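Local coordinates for putative dihydrodipicolinate synthase family protein (Coccidioides immitis, PDB 3QFE) that is of unestablished function but belongs to the dihydrodipicolinate synthase family of TIM-barrel proteins, at residues 220-228 and 307-318. Numbering follows the deposited sequence.
Sequences AFANVFPKT and MAEVAAIEAGLS. With CA (calcium ion), chain C.
Glu314 of the C-terminal helix binds backbone N-H groups in the first turn of the barrel helix 226-237: it reaches across to Lys227 and Thr228, just beyond Pro226, whose nitrogen has no hydrogen to give, with Phe225 at the N-cap position. Glu314 OE2 accepts from Lys227 N at 3.2 Å and OE1 from Thr228 N at 2.8 Å, each through the syn lone pair, so the carboxylate straddles two successive amides. The hydroxyl of Thr228 adds a third bond, its OG1 lying 2.7 Å from Glu314 OE1 and meeting that oxygen nearly along its C-O axis. With CG anti to the backbone N (chi1 180°) and a bend at chi2 (87°), the Glu314 chain folds over to present both oxygens to the helix start. Three bonds thus fix the rotation of this buried carboxylate, and the helix N-terminus would probably favour its charged form. Thr228 itself is a knob among Val310, Ile313, Glu314 and Leu317.

Next to the carboxylate, the Phe225 ring packs against the C-terminal helix. Val310 CG1 lies over one face, 3.4 Å from Phe225 CD2, while Ala311 CA approaches CE1 obliquely. Met307, extended beyond CG, lies beside both phenylalanines: its CE meets the edge of the Phe221 ring at CE1 (3.7 Å), and its SD makes an oblique Met-aromatic contact with Phe225. Phe272 also meets the Phe225 ring, and Ala268 of helix 262-271 touches Val224 and Met307.

At the chain end, Ser318 OG bonds to Glu314 O, and a calcium ion is bound by Ser318 OXT at 2.2 Å, by Ala315 O and by four waters. The contact ties the helix that follows the eighth strand of the parallel barrel, 216-218, to the C-terminal helical part that TIM-barrel proteins of the dihydrodipicolinate synthase family carry.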
loop_
_atom_site.group_PDB
_atom_site.type_symbol
_atom_site.label_atom_id
_atom_site.label_comp_id
_atom_site.label_asym_id
_atom_site.label_seq_id
_atom_site.Cartn_x
_atom_site.Cartn_y
_atom_site.Cartn_z
ATOM N N ALA A 220 -5.528 -2.079 0.084
ATOM C CA ALA A 220 -5.623 -2.817 -1.183
ATOM C C ALA A 220 -6.847 -2.440 -2.011
ATOM O O ALA A 220 -6.766 -2.335 -3.229
ATOM C CB ALA A 220 -5.629 -4.317 -0.921
ATOM N N PHE A 221 -7.973 -2.227 -1.337
ATOM C CA PHE A 221 -9.262 -2.021 -1.983
ATOM C C PHE A 221 -9.391 -0.627 -2.606
ATOM O O PHE A 221 -10.316 -0.366 -3.382
ATOM C CB PHE A 221 -10.374 -2.236 -0.959
ATOM C CG PHE A 221 -11.731 -2.464 -1.564
ATOM C CD1 PHE A 221 -11.914 -3.430 -2.552
ATOM C CD2 PHE A 221 -12.821 -1.724 -1.139
ATOM C CE1 PHE A 221 -13.151 -3.657 -3.100
ATOM C CE2 PHE A 221 -14.073 -1.945 -1.678
ATOM C CZ PHE A 221 -14.243 -2.913 -2.659
ATOM N N ALA A 222 -8.471 0.269 -2.254
ATOM C CA ALA A 222 -8.412 1.590 -2.867
ATOM C C ALA A 222 -7.911 1.465 -4.298
ATOM O O ALA A 222 -8.043 2.396 -5.061
ATOM C CB ALA A 222 -7.504 2.517 -2.066
ATOM N N ASN A 223 -7.334 0.313 -4.652
ATOM C CA ASN A 223 -7.056 -0.018 -6.062
ATOM C C ASN A 223 -8.341 -0.059 -6.866
ATOM O O ASN A 223 -8.359 0.314 -8.044
ATOM C CB ASN A 223 -6.416 -1.399 -6.209
ATOM C CG ASN A 223 -4.911 -1.370 -6.077
ATOM O OD1 ASN A 223 -4.207 -0.870 -6.958
ATOM N ND2 ASN A 223 -4.399 -1.961 -4.999
ATOM N N VAL A 224 -9.405 -0.542 -6.235
ATOM C CA VAL A 224 -10.637 -0.833 -6.947
ATOM C C VAL A 224 -11.581 0.367 -7.000
ATOM O O VAL A 224 -12.043 0.750 -8.073
ATOM C CB VAL A 224 -11.342 -2.041 -6.336
ATOM C CG1 VAL A 224 -12.473 -2.493 -7.254
ATOM C CG2 VAL A 224 -10.332 -3.164 -6.134
ATOM N N PHE A 225 -11.834 0.968 -5.835
ATOM C CA PHE A 225 -12.720 2.122 -5.714
ATOM C C PHE A 225 -12.048 3.240 -4.919
ATOM O O PHE A 225 -12.395 3.497 -3.777
ATOM C CB PHE A 225 -14.038 1.677 -5.084
ATOM C CG PHE A 225 -14.740 0.591 -5.864
ATOM C CD1 PHE A 225 -15.165 0.812 -7.151
ATOM C CD2 PHE A 225 -14.965 -0.647 -5.303
ATOM C CE1 PHE A 225 -15.797 -0.198 -7.870
ATOM C CE2 PHE A 225 -15.619 -1.644 -6.000
ATOM C CZ PHE A 225 -16.027 -1.428 -7.284
ATOM N N PRO A 226 -11.067 3.919 -5.520
ATOM C CA PRO A 226 -10.303 4.859 -4.719
ATOM C C PRO A 226 -11.098 6.062 -4.204
ATOM O O PRO A 226 -10.834 6.530 -3.088
ATOM C CB PRO A 226 -9.169 5.290 -5.667
ATOM C CG PRO A 226 -9.682 5.011 -7.050
ATOM C CD PRO A 226 -10.523 3.775 -6.890
ATOM N N LYS A 227 -12.052 6.561 -4.992
ATOM C CA LYS A 227 -12.845 7.731 -4.584
ATOM C C LYS A 227 -13.688 7.387 -3.364
ATOM O O LYS A 227 -13.764 8.161 -2.395
ATOM C CB LYS A 227 -13.764 8.222 -5.712
ATOM C CG LYS A 227 -13.348 9.516 -6.372
ATOM C CD LYS A 227 -12.995 10.613 -5.351
ATOM C CE LYS A 227 -13.559 11.950 -5.751
ATOM N NZ LYS A 227 -13.080 13.013 -4.853
ATOM N N THR A 228 -14.320 6.213 -3.412
ATOM C CA THR A 228 -15.119 5.728 -2.281
ATOM C C THR A 228 -14.270 5.609 -1.017
ATOM O O THR A 228 -14.636 6.147 0.023
ATOM C CB THR A 228 -15.847 4.414 -2.607
ATOM O OG1 THR A 228 -16.607 4.591 -3.803
ATOM C CG2 THR A 228 -16.805 4.030 -1.490
ATOM N N MET A 307 -19.507 -6.548 -5.732
ATOM C CA MET A 307 -18.982 -5.185 -5.794
ATOM C C MET A 307 -19.869 -4.192 -6.572
ATOM O O MET A 307 -19.558 -3.001 -6.619
ATOM C CB MET A 307 -17.568 -5.199 -6.370
ATOM C CG MET A 307 -16.545 -5.886 -5.517
ATOM S SD MET A 307 -14.878 -5.624 -6.176
ATOM C CE MET A 307 -13.931 -6.679 -5.086
ATOM N N ALA A 308 -20.965 -4.682 -7.161
ATOM C CA ALA A 308 -21.842 -3.879 -8.029
ATOM C C ALA A 308 -22.409 -2.629 -7.373
ATOM O O ALA A 308 -22.525 -1.569 -8.037
ATOM C CB ALA A 308 -22.982 -4.720 -8.590
ATOM N N GLU A 309 -22.759 -2.750 -6.088
ATOM C CA GLU A 309 -23.353 -1.633 -5.353
ATOM C C GLU A 309 -22.336 -0.510 -5.127
ATOM O O GLU A 309 -22.638 0.653 -5.354
ATOM C CB GLU A 309 -23.972 -2.070 -4.018
ATOM C CG GLU A 309 -24.558 -0.896 -3.224
ATOM C CD GLU A 309 -25.193 -1.290 -1.875
ATOM O OE1 GLU A 309 -26.290 -0.782 -1.565
ATOM O OE2 GLU A 309 -24.592 -2.085 -1.114
ATOM N N VAL A 310 -21.144 -0.873 -4.663
ATOM C CA VAL A 310 -20.072 0.101 -4.445
ATOM C C VAL A 310 -19.575 0.697 -5.779
ATOM O O VAL A 310 -19.219 1.865 -5.829
ATOM C CB VAL A 310 -18.939 -0.514 -3.592
ATOM C CG1 VAL A 310 -17.714 0.385 -3.557
ATOM C CG2 VAL A 310 -19.448 -0.743 -2.173
ATOM N N ALA A 311 -19.594 -0.087 -6.852
ATOM C CA ALA A 311 -19.335 0.440 -8.194
ATOM C C ALA A 311 -20.286 1.582 -8.540
ATOM O O ALA A 311 -19.850 2.608 -9.070
ATOM C CB ALA A 311 -19.411 -0.659 -9.261
ATOM N N ALA A 312 -21.568 1.417 -8.227
ATOM C CA ALA A 312 -22.551 2.468 -8.510
ATOM C C ALA A 312 -22.291 3.713 -7.672
ATOM O O ALA A 312 -22.471 4.839 -8.138
ATOM C CB ALA A 312 -23.984 1.967 -8.308
ATOM N N ILE A 313 -21.839 3.499 -6.441
ATOM C CA ILE A 313 -21.454 4.605 -5.559
ATOM C C ILE A 313 -20.228 5.340 -6.111
ATOM O O ILE A 313 -20.189 6.578 -6.106
ATOM C CB ILE A 313 -21.206 4.118 -4.117
ATOM C CG1 ILE A 313 -22.554 3.778 -3.425
ATOM C CG2 ILE A 313 -20.388 5.146 -3.312
ATOM C CD1 ILE A 313 -22.371 3.027 -2.116
ATOM N N GLU A 314 -19.247 4.571 -6.586
ATOM C CA GLU A 314 -18.043 5.141 -7.187
ATOM C C GLU A 314 -18.358 5.931 -8.485
ATOM O O GLU A 314 -17.807 7.002 -8.712
ATOM C CB GLU A 314 -17.036 4.039 -7.466
ATOM C CG GLU A 314 -15.712 4.506 -8.111
ATOM C CD GLU A 314 -14.662 4.953 -7.097
ATOM O OE1 GLU A 314 -14.943 4.994 -5.874
ATOM O OE2 GLU A 314 -13.535 5.273 -7.513
ATOM N N ALA A 315 -19.239 5.403 -9.332
ATOM C CA ALA A 315 -19.678 6.154 -10.501
ATOM C C ALA A 315 -20.410 7.452 -10.100
ATOM O O ALA A 315 -20.415 8.432 -10.852
ATOM C CB ALA A 315 -20.540 5.296 -11.394
ATOM N N GLY A 316 -20.994 7.469 -8.902
ATOM C CA GLY A 316 -21.664 8.666 -8.386
ATOM C C GLY A 316 -20.700 9.715 -7.850
ATOM O O GLY A 316 -21.017 10.912 -7.882
ATOM N N LEU A 317 -19.532 9.276 -7.363
ATOM C CA LEU A 317 -18.532 10.161 -6.728
ATOM C C LEU A 317 -17.393 10.585 -7.668
ATOM O O LEU A 317 -16.577 11.439 -7.328
ATOM C CB LEU A 317 -17.922 9.510 -5.479
ATOM C CG LEU A 317 -18.848 9.197 -4.279
ATOM C CD1 LEU A 317 -18.029 8.443 -3.237
ATOM C CD2 LEU A 317 -19.517 10.439 -3.641
ATOM N N SER A 318 -17.362 10.001 -8.855
ATOM C CA SER A 318 -16.337 10.289 -9.829
ATOM C C SER A 318 -16.869 10.226 -11.257
ATOM O O SER A 318 -16.125 10.547 -12.173
ATOM C CB SER A 318 -15.147 9.337 -9.633
ATOM O OG SER A 318 -15.489 8.007 -9.975
ATOM O OXT SER A 318 -18.019 9.864 -11.559
HETATM CA CA CA C . -19.742 9.473 -12.943
HETATM O O HOH W 1 -18.070 10.832 -14.168
HETATM O O HOH W 2 -20.571 9.609 -15.359
HETATM O O HOH W 3 -18.622 7.464 -13.610
HETATM O O HOH W 4 -21.991 8.803 -13.250
#